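Local coordinates for calcium-regulated actin-bundling protein (PDB 4X3N) that binds and bundles actin filaments in a calcium-regulated way and may contribute to the structure and reorganization of filopodia and pseudopodia during cell movement, at residues Met31-Cys35 with Asp144-Asp148; Gln45-Phe49 with Ser152-Leu158; Ala61-Ser66 with Trp277-Asp282. All coordinates share one frame. Residue numbers count along the deposited sequence, not the author numbering.

Contact 1 (Met31-Cys35 with Asp144-Asp148); sequences MEFFC and DVNFD. With CA (calcium ion), chain D.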
loop_
_atom_site.group_PDB
_atom_site.type_symbol
_atom_site.label_atom_id
_atom_site.label_comp_id
_atom_site.label_asym_id
_atom_site.label_seq_id
_atom_site.Cartn_x
_atom_site.Cartn_y
_atom_site.Cartn_z
ATOM N N MET A 31 11.115 -6.767 20.011
ATOM C CA MET A 31 10.318 -6.515 18.829
ATOM C C MET A 31 10.661 -5.165 18.238
ATOM O O MET A 31 10.720 -5.033 17.031
ATOM C CB MET A 31 8.839 -6.603 19.142
ATOM C CG MET A 31 7.928 -6.528 17.940
ATOM S SD MET A 31 8.321 -7.762 16.653
ATOM C CE MET A 31 7.389 -9.181 17.295
ATOM N N GLU A 32 10.932 -4.163 19.073
ATOM C CA GLU A 32 11.132 -2.831 18.538
ATOM C C GLU A 32 12.446 -2.854 17.814
ATOM O O GLU A 32 12.573 -2.296 16.705
ATOM C CB GLU A 32 11.142 -1.758 19.651
ATOM C CG GLU A 32 11.624 -0.383 19.165
ATOM C CD GLU A 32 12.128 0.532 20.304
ATOM O OE1 GLU A 32 12.171 0.091 21.478
ATOM O OE2 GLU A 32 12.481 1.705 20.041
ATOM N N PHE A 33 13.444 -3.476 18.458
ATOM C CA PHE A 33 14.761 -3.680 17.822
ATOM C C PHE A 33 14.614 -4.366 16.474
ATOM O O PHE A 33 15.089 -3.912 15.448
ATOM C CB PHE A 33 15.668 -4.514 18.728
ATOM C CG PHE A 33 16.957 -4.880 18.088
ATOM C CD1 PHE A 33 17.970 -3.920 17.939
ATOM C CD2 PHE A 33 17.172 -6.129 17.612
ATOM C CE1 PHE A 33 19.173 -4.268 17.364
ATOM C CE2 PHE A 33 18.356 -6.463 17.029
ATOM C CZ PHE A 33 19.341 -5.535 16.874
ATOM N N PHE A 34 13.921 -5.497 16.496
ATOM C CA PHE A 34 13.725 -6.315 15.308
ATOM C C PHE A 34 13.072 -5.496 14.218
ATOM O O PHE A 34 13.506 -5.533 13.074
ATOM C CB PHE A 34 12.805 -7.471 15.683
ATOM C CG PHE A 34 12.646 -8.501 14.627
ATOM C CD1 PHE A 34 11.716 -8.380 13.684
ATOM C CD2 PHE A 34 13.423 -9.655 14.664
ATOM C CE1 PHE A 34 11.589 -9.342 12.676
ATOM C CE2 PHE A 34 13.323 -10.620 13.674
ATOM C CZ PHE A 34 12.393 -10.488 12.695
ATOM N N CYS A 35 12.008 -4.793 14.549
ATOM C CA CYS A 35 11.310 -3.998 13.544
ATOM C C CYS A 35 12.215 -2.943 12.942
ATOM O O CYS A 35 12.138 -2.691 11.714
ATOM C CB CYS A 35 10.020 -3.358 14.100
ATOM S SG CYS A 35 8.740 -4.615 14.389
ATOM N N ASP A 144 6.676 -14.156 8.589
ATOM C CA ASP A 144 6.299 -12.792 9.039
ATOM C C ASP A 144 6.141 -12.661 10.549
ATOM O O ASP A 144 4.991 -12.497 11.081
ATOM C CB ASP A 144 5.036 -12.324 8.318
ATOM C CG ASP A 144 4.635 -10.894 8.684
ATOM O OD1 ASP A 144 5.497 -10.109 9.106
ATOM O OD2 ASP A 144 3.444 -10.584 8.520
ATOM N N VAL A 145 7.292 -12.589 11.219
ATOM C CA VAL A 145 7.328 -12.664 12.653
ATOM C C VAL A 145 6.895 -11.406 13.385
ATOM O O VAL A 145 6.487 -11.498 14.508
ATOM C CB VAL A 145 8.669 -13.185 13.174
ATOM C CG1 VAL A 145 9.046 -14.514 12.458
ATOM C CG2 VAL A 145 9.735 -12.152 13.020
ATOM N N ASN A 146 6.903 -10.240 12.741
ATOM C CA ASN A 146 6.321 -9.089 13.404
ATOM C C ASN A 146 4.900 -8.773 12.961
ATOM O O ASN A 146 4.390 -7.721 13.293
ATOM C CB ASN A 146 7.221 -7.890 13.259
ATOM C CG ASN A 146 7.580 -7.628 11.839
ATOM O OD1 ASN A 146 7.058 -8.267 10.939
ATOM N ND2 ASN A 146 8.515 -6.715 11.625
ATOM N N PHE A 147 4.278 -9.672 12.199
ATOM C CA PHE A 147 2.874 -9.562 11.793
ATOM C C PHE A 147 2.489 -8.290 11.060
ATOM O O PHE A 147 1.410 -7.711 11.320
ATOM C CB PHE A 147 1.965 -9.811 12.996
ATOM C CG PHE A 147 2.133 -11.184 13.585
ATOM C CD1 PHE A 147 2.998 -11.395 14.598
ATOM C CD2 PHE A 147 1.413 -12.244 13.105
ATOM C CE1 PHE A 147 3.154 -12.663 15.146
ATOM C CE2 PHE A 147 1.564 -13.514 13.636
ATOM C CZ PHE A 147 2.447 -13.712 14.663
ATOM N N ASP A 148 3.365 -7.856 10.130
ATOM C CA ASP A 148 3.088 -6.630 9.415
ATOM C C ASP A 148 2.641 -6.868 8.010
ATOM O O ASP A 148 2.448 -5.934 7.281
ATOM C CB ASP A 148 4.252 -5.611 9.547
ATOM C CG ASP A 148 5.508 -6.064 8.831
ATOM O OD1 ASP A 148 5.489 -7.160 8.310
ATOM O OD2 ASP A 148 6.497 -5.328 8.791
HETATM CA CA CA D . 7.334 -8.773 8.594
HETATM O O HOH W 1 8.663 -6.792 8.553
#
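A helix packs here against the first half of a calcium-binding loop: Met31-Cys35 lies within helix 28-38, and Asp144-Asp148 follows helix 132-143. The contact is small, burying 221 Å² in all, and no hydrogen bond crosses it, so it rests on van der Waals packing. Met31 SD lies 3.6 Å from Asn146 CB, and Met31 CE reaches 3.7 Å from Val145 O. One turn further on, Cys35 packs beside Asn146, the two residues making the closest CA approach at 7.1 Å. Phe34 points its CA-CB bond toward the loop and meets the side chain of Val145. On the loop side, a type I turn runs from Asp144 to Phe147, closed by Phe147 N to Asp144 O at 3.1 Å, and Asp148 N donates to Asp144 OD1 at 3.3 Å. Calcium is bound by Asp144 OD1 at 2.3 Å and Asp148 OD1 at 2.5 Å, with Asn146 also in the site and water 1 at 2.4 Å from the ion and 2.6 Å from Asp148 OD2. With Arg150 and Glu155 completing the site, this spacing fits an EF-hand loop. Tyr101 of a second subunit hydrogen-bonds Asp144 and meets the ring of Phe147 edge-to-face. Within the chain, helix 153-160 meets Phe34 through Leu154 and Leu158, and helix 167-174 touches both Phe34 and Val145.

Contact 2 (Gln45-Phe49 with Ser152-Leu158); sequences QAVHF and SFLEYLL. With CA (calcium ion), chain D.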
loop_
_atom_site.group_PDB
_atom_site.type_symbol
_atom_site.label_atom_id
_atom_site.label_comp_id
_atom_site.label_asym_id
_atom_site.label_seq_id
_atom_site.Cartn_x
_atom_site.Cartn_y
_atom_site.Cartn_z
ATOM N N GLN A 45 20.411 -5.283 6.827
ATOM C CA GLN A 45 19.722 -6.403 7.486
ATOM C C GLN A 45 20.621 -7.635 7.410
ATOM O O GLN A 45 20.751 -8.430 8.397
ATOM C CB GLN A 45 18.416 -6.699 6.766
ATOM C CG GLN A 45 17.294 -5.693 6.895
ATOM C CD GLN A 45 16.105 -6.006 6.026
ATOM O OE1 GLN A 45 15.684 -7.194 5.876
ATOM N NE2 GLN A 45 15.503 -4.952 5.469
ATOM N N ALA A 46 21.152 -7.855 6.220
ATOM C CA ALA A 46 22.073 -8.950 5.934
ATOM C C ALA A 46 23.304 -8.924 6.837
ATOM O O ALA A 46 23.700 -9.930 7.445
ATOM C CB ALA A 46 22.511 -8.902 4.493
ATOM N N VAL A 47 23.914 -7.756 6.965
ATOM C CA VAL A 47 24.998 -7.653 7.842
ATOM C C VAL A 47 24.652 -7.828 9.304
ATOM O O VAL A 47 25.455 -8.443 10.033
ATOM C CB VAL A 47 25.711 -6.314 7.652
ATOM C CG1 VAL A 47 26.577 -6.020 8.856
ATOM C CG2 VAL A 47 26.501 -6.317 6.344
ATOM N N HIS A 48 23.490 -7.375 9.763
ATOM C CA HIS A 48 23.077 -7.676 11.106
ATOM C C HIS A 48 23.005 -9.184 11.284
ATOM O O HIS A 48 23.473 -9.744 12.300
ATOM C CB HIS A 48 21.705 -7.103 11.469
ATOM C CG HIS A 48 21.769 -5.729 11.995
ATOM N ND1 HIS A 48 21.999 -4.650 11.173
ATOM C CD2 HIS A 48 21.690 -5.240 13.251
ATOM C CE1 HIS A 48 22.010 -3.543 11.888
ATOM N NE2 HIS A 48 21.856 -3.874 13.157
ATOM N N PHE A 49 22.355 -9.825 10.344
ATOM C CA PHE A 49 22.228 -11.309 10.428
ATOM C C PHE A 49 23.591 -12.018 10.474
ATOM O O PHE A 49 23.839 -12.862 11.352
ATOM C CB PHE A 49 21.397 -11.816 9.269
ATOM C CG PHE A 49 21.313 -13.351 9.207
ATOM C CD1 PHE A 49 20.539 -14.021 10.094
ATOM C CD2 PHE A 49 22.051 -14.065 8.310
ATOM C CE1 PHE A 49 20.470 -15.410 10.095
ATOM C CE2 PHE A 49 21.982 -15.467 8.305
ATOM C CZ PHE A 49 21.186 -16.106 9.207
ATOM N N SER A 152 10.841 -9.035 5.158
ATOM C CA SER A 152 12.121 -8.412 5.121
ATOM C C SER A 152 13.152 -9.465 4.720
ATOM O O SER A 152 12.879 -10.653 4.799
ATOM C CB SER A 152 12.449 -7.851 6.477
ATOM O OG SER A 152 12.405 -8.887 7.460
ATOM N N PHE A 153 14.329 -9.026 4.315
ATOM C CA PHE A 153 15.451 -9.940 4.077
ATOM C C PHE A 153 15.843 -10.615 5.344
ATOM O O PHE A 153 16.118 -11.805 5.343
ATOM C CB PHE A 153 16.612 -9.206 3.459
ATOM C CG PHE A 153 17.644 -10.084 2.797
ATOM C CD1 PHE A 153 17.277 -11.141 2.002
ATOM C CD2 PHE A 153 19.012 -9.756 2.887
ATOM C CE1 PHE A 153 18.260 -11.955 1.393
ATOM C CE2 PHE A 153 20.004 -10.550 2.230
ATOM C CZ PHE A 153 19.619 -11.650 1.534
ATOM N N LEU A 154 15.784 -9.885 6.457
ATOM C CA LEU A 154 16.017 -10.458 7.781
ATOM C C LEU A 154 15.093 -11.644 8.045
ATOM O O LEU A 154 15.542 -12.658 8.514
ATOM C CB LEU A 154 15.839 -9.487 8.931
ATOM C CG LEU A 154 16.111 -9.998 10.361
ATOM C CD1 LEU A 154 17.576 -10.374 10.622
ATOM C CD2 LEU A 154 15.705 -8.941 11.356
ATOM N N GLU A 155 13.821 -11.467 7.789
ATOM C CA GLU A 155 12.832 -12.516 8.072
ATOM C C GLU A 155 13.058 -13.726 7.165
ATOM O O GLU A 155 13.014 -14.844 7.635
ATOM C CB GLU A 155 11.420 -11.939 7.957
ATOM C CG GLU A 155 11.056 -11.093 9.151
ATOM C CD GLU A 155 9.803 -10.306 8.909
ATOM O OE1 GLU A 155 9.810 -9.504 7.971
ATOM O OE2 GLU A 155 8.823 -10.515 9.649
ATOM N N TYR A 156 13.328 -13.484 5.888
ATOM C CA TYR A 156 13.730 -14.567 4.978
ATOM C C TYR A 156 14.949 -15.336 5.518
ATOM O O TYR A 156 14.983 -16.581 5.524
ATOM C CB TYR A 156 14.013 -14.036 3.553
ATOM C CG TYR A 156 14.986 -14.911 2.793
ATOM C CD1 TYR A 156 14.559 -16.100 2.199
ATOM C CD2 TYR A 156 16.311 -14.535 2.613
ATOM C CE1 TYR A 156 15.457 -16.908 1.472
ATOM C CE2 TYR A 156 17.212 -15.330 1.941
ATOM C CZ TYR A 156 16.790 -16.544 1.378
ATOM O OH TYR A 156 17.692 -17.356 0.668
ATOM N N LEU A 157 15.955 -14.607 5.974
ATOM C CA LEU A 157 17.164 -15.233 6.496
ATOM C C LEU A 157 16.991 -16.087 7.715
ATOM O O LEU A 157 17.500 -17.205 7.790
ATOM C CB LEU A 157 18.232 -14.204 6.779
ATOM C CG LEU A 157 18.751 -13.574 5.495
ATOM C CD1 LEU A 157 19.615 -12.345 5.813
ATOM C CD2 LEU A 157 19.646 -14.520 4.659
ATOM N N LEU A 158 16.229 -15.589 8.667
ATOM C CA LEU A 158 16.005 -16.301 9.877
ATOM C C LEU A 158 15.279 -17.611 9.650
ATOM O O LEU A 158 15.570 -18.619 10.339
ATOM C CB LEU A 158 15.176 -15.447 10.800
ATOM C CG LEU A 158 15.849 -14.579 11.881
ATOM C CD1 LEU A 158 17.330 -14.611 12.057
ATOM C CD2 LEU A 158 15.251 -13.217 11.932
HETATM CA CA CA D . 7.334 -8.773 8.594
HETATM O O HOH W 1 8.663 -6.792 8.553
#
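Gln45 begins the contact as its polar anchor: its CA-CB bond points toward helix 153-160, and OE1 accepts from Leu154 N at 2.8 Å with an N-H...O angle of 160°. Its NE2 is held by the carbonyls of Leu40 and Asn92, so the amide bridges several backbone segments. Ala46 is next, its CB 3.8 Å from Phe153 CE2 at the edge of that ring, while its CA lies 4.2 Å from Leu157 CD1. After one helical turn, Phe49 returns to the interface. Leu157 CB sits over its ring face, 3.9 Å from the centroid and 6° off the normal, a CH-pi contact, while Leu158 CD1 meets the ring edge at 3.8 Å from Phe49 CE1. The axes of 45-49 and 153-158 approach to 9.2 Å and cross at -36°, and the contact buries 384 Å². On the second segment, Ser152 and Glu155 form a capping box: Glu155 N donates to Ser152 OG and Ser152 N to Glu155 OE1, both at 3.0 Å. The CA-CB bond of Glu155 points away from 45-49, and its carboxylate binds calcium through OE1 at 2.7 Å and OE2 at 2.5 Å. The Gln45 bond thus satisfies a first-turn amide, which has no acceptor within its own helix; the packing of Ala46 and Phe49 on Phe153, Leu157 and Leu158 makes the rest of the interface apolar.

Contact 3 (Ala61-Ser66 with Trp277-Asp282); sequences AEFIYS and WWMNRD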
loop_
_atom_site.group_PDB
_atom_site.type_symbol
_atom_site.label_atom_id
_atom_site.label_comp_id
_atom_site.label_asym_id
_atom_site.label_seq_id
_atom_site.Cartn_x
_atom_site.Cartn_y
_atom_site.Cartn_z
ATOM N N ALA A 61 27.711 -17.238 3.447
ATOM C CA ALA A 61 27.751 -15.811 3.151
ATOM C C ALA A 61 27.710 -15.529 1.675
ATOM O O ALA A 61 26.937 -14.692 1.199
ATOM C CB ALA A 61 28.960 -15.159 3.807
ATOM N N GLU A 62 28.484 -16.240 0.908
ATOM C CA GLU A 62 28.517 -16.034 -0.516
ATOM C C GLU A 62 27.151 -16.226 -1.197
ATOM O O GLU A 62 26.804 -15.491 -2.094
ATOM C CB GLU A 62 29.568 -16.930 -1.179
ATOM C CG GLU A 62 29.666 -16.756 -2.676
ATOM C CD GLU A 62 30.061 -15.344 -3.076
ATOM O OE1 GLU A 62 30.646 -14.582 -2.275
ATOM O OE2 GLU A 62 29.702 -14.950 -4.198
ATOM N N PHE A 63 26.394 -17.214 -0.763
ATOM C CA PHE A 63 25.095 -17.385 -1.312
ATOM C C PHE A 63 24.169 -16.237 -0.892
ATOM O O PHE A 63 23.344 -15.743 -1.649
ATOM C CB PHE A 63 24.536 -18.686 -0.774
ATOM C CG PHE A 63 23.230 -19.053 -1.359
ATOM C CD1 PHE A 63 22.035 -18.525 -0.834
ATOM C CD2 PHE A 63 23.157 -19.984 -2.401
ATOM C CE1 PHE A 63 20.815 -18.885 -1.390
ATOM C CE2 PHE A 63 21.931 -20.355 -2.941
ATOM C CZ PHE A 63 20.758 -19.786 -2.472
ATOM N N ILE A 64 24.318 -15.818 0.328
ATOM C CA ILE A 64 23.435 -14.781 0.879
ATOM C C ILE A 64 23.640 -13.540 0.045
ATOM O O ILE A 64 22.689 -12.833 -0.332
ATOM C CB ILE A 64 23.698 -14.570 2.367
ATOM C CG1 ILE A 64 23.098 -15.721 3.167
ATOM C CG2 ILE A 64 23.043 -13.228 2.850
ATOM C CD1 ILE A 64 23.684 -15.880 4.523
ATOM N N TYR A 65 24.901 -13.294 -0.272
ATOM C CA TYR A 65 25.309 -12.114 -1.036
ATOM C C TYR A 65 24.959 -12.161 -2.490
ATOM O O TYR A 65 24.314 -11.224 -3.039
ATOM C CB TYR A 65 26.826 -11.895 -0.877
ATOM C CG TYR A 65 27.323 -10.657 -1.586
ATOM C CD1 TYR A 65 27.744 -10.732 -2.924
ATOM C CD2 TYR A 65 27.393 -9.430 -0.932
ATOM C CE1 TYR A 65 28.206 -9.597 -3.583
ATOM C CE2 TYR A 65 27.841 -8.302 -1.596
ATOM C CZ TYR A 65 28.247 -8.409 -2.919
ATOM O OH TYR A 65 28.708 -7.279 -3.567
ATOM N N SER A 66 25.321 -13.275 -3.124
ATOM C CA SER A 66 25.205 -13.385 -4.576
ATOM C C SER A 66 23.822 -13.782 -5.062
ATOM O O SER A 66 23.431 -13.414 -6.162
ATOM C CB SER A 66 26.216 -14.421 -5.093
ATOM O OG SER A 66 27.466 -13.803 -5.042
ATOM N N TRP A 277 33.388 -9.041 6.223
ATOM C CA TRP A 277 33.293 -9.853 5.018
ATOM C C TRP A 277 32.447 -9.138 3.915
ATOM O O TRP A 277 32.789 -9.145 2.732
ATOM C CB TRP A 277 32.676 -11.235 5.363
ATOM C CG TRP A 277 32.549 -12.168 4.146
ATOM C CD1 TRP A 277 33.444 -13.154 3.754
ATOM C CD2 TRP A 277 31.494 -12.198 3.181
ATOM N NE1 TRP A 277 32.992 -13.781 2.620
ATOM C CE2 TRP A 277 31.815 -13.203 2.233
ATOM C CE3 TRP A 277 30.321 -11.456 3.004
ATOM C CZ2 TRP A 277 31.001 -13.476 1.128
ATOM C CZ3 TRP A 277 29.507 -11.737 1.919
ATOM C CH2 TRP A 277 29.854 -12.743 0.991
ATOM N N TRP A 278 31.316 -8.538 4.303
ATOM C CA TRP A 278 30.383 -7.983 3.290
ATOM C C TRP A 278 31.027 -6.822 2.574
ATOM O O TRP A 278 30.992 -6.702 1.363
ATOM C CB TRP A 278 29.101 -7.494 3.983
ATOM C CG TRP A 278 28.022 -7.106 3.038
ATOM C CD1 TRP A 278 27.838 -5.860 2.441
ATOM C CD2 TRP A 278 26.953 -7.925 2.568
ATOM N NE1 TRP A 278 26.728 -5.872 1.697
ATOM C CE2 TRP A 278 26.160 -7.125 1.736
ATOM C CE3 TRP A 278 26.563 -9.253 2.794
ATOM C CZ2 TRP A 278 25.022 -7.626 1.085
ATOM C CZ3 TRP A 278 25.417 -9.742 2.156
ATOM C CH2 TRP A 278 24.658 -8.935 1.343
ATOM N N MET A 279 31.629 -5.953 3.358
ATOM C CA MET A 279 32.245 -4.768 2.764
ATOM C C MET A 279 33.373 -5.116 1.835
ATOM O O MET A 279 33.504 -4.547 0.779
ATOM C CB MET A 279 32.728 -3.833 3.873
ATOM C CG MET A 279 31.576 -3.108 4.530
ATOM S SD MET A 279 32.113 -1.780 5.624
ATOM C CE MET A 279 33.420 -2.607 6.605
ATOM N N ASN A 280 34.180 -6.097 2.201
ATOM C CA ASN A 280 35.246 -6.591 1.281
ATOM C C ASN A 280 34.685 -7.222 0.068
ATOM O O ASN A 280 35.105 -6.948 -1.027
ATOM C CB ASN A 280 36.220 -7.517 2.018
ATOM C CG ASN A 280 37.257 -6.729 2.855
ATOM O OD1 ASN A 280 38.254 -6.297 2.333
ATOM N ND2 ASN A 280 36.994 -6.524 4.125
ATOM N N ARG A 281 33.711 -8.098 0.235
ATOM C CA ARG A 281 33.028 -8.624 -0.938
ATOM C C ARG A 281 32.485 -7.584 -1.904
ATOM O O ARG A 281 32.566 -7.712 -3.141
ATOM C CB ARG A 281 31.860 -9.499 -0.472
ATOM C CG ARG A 281 31.195 -10.272 -1.578
ATOM C CD ARG A 281 32.162 -11.301 -2.152
ATOM N NE ARG A 281 31.514 -12.069 -3.199
ATOM C CZ ARG A 281 31.288 -11.627 -4.442
ATOM N NH1 ARG A 281 31.667 -10.413 -4.812
ATOM N NH2 ARG A 281 30.652 -12.417 -5.331
ATOM N N ASP A 282 31.886 -6.561 -1.331
ATOM C CA ASP A 282 31.197 -5.545 -2.115
ATOM C C ASP A 282 32.216 -4.662 -2.847
ATOM O O ASP A 282 32.102 -4.395 -4.050
ATOM C CB ASP A 282 30.343 -4.771 -1.146
ATOM C CG ASP A 282 29.336 -3.922 -1.829
ATOM O OD1 ASP A 282 28.570 -4.504 -2.617
ATOM O OD2 ASP A 282 29.277 -2.709 -1.542
#
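Aromatic packing forms the centre of this helix-helix contact. The edge of Tyr65 meets the face of the Trp278 six-membered ring, centroids 4.8 Å apart and planes at 70°; the edge of Trp277 approaches the Tyr65 face in an offset edge-to-face pair, at 6.0 Å and 80°. CH-pi contacts add to this cluster: Ala61 CB lies 3.6 Å from the centroid of the Trp277 six-membered ring, and Arg281 CG 3.5 Å from that of Tyr65, each 6° off the normal. Geometrically, Tyr65 is a knob in a hole formed by Trp277, Trp278, Arg281 and Asp282, which joins helix 61-79 to the C-terminal helix 273-290; the axes of segments 61-66 and 277-282 cross at -56° and approach to 11.3 Å. Among polar links, Arg281 forms a two-pronged salt bridge with Glu62, NE to OE1 at 2.8 Å and NH2 to OE2 at 2.9 Å. Ser66 OG also donates to Glu62 OE2, at 2.7 Å, and Tyr65 OH donates to Asp282 OD1 at 2.9 Å.

In the fold
From the N terminus, helices 28-38, 42-57 and 61-79 supply the first segments of contacts 1, 2 and 3 in turn, and the partners follow in the same order, so all three loops cross and none nests. Contact 1 closes 108 intervening residues, contact 2 closes 102, and contact 3 closes 210. Contacts 1 and 2, with centres 12 Å apart, share the calcium ion and join its loop and following helix to the first two helices. Contact 3 brings in helix 273-290; its centre is 13 Å from that of contact 2, which it touches through Ala46 and Val47 against Trp278 and through Phe153 and Leu157 against Ile64. Contacts 1 and 3 remain about 15 Å apart at their nearest atoms.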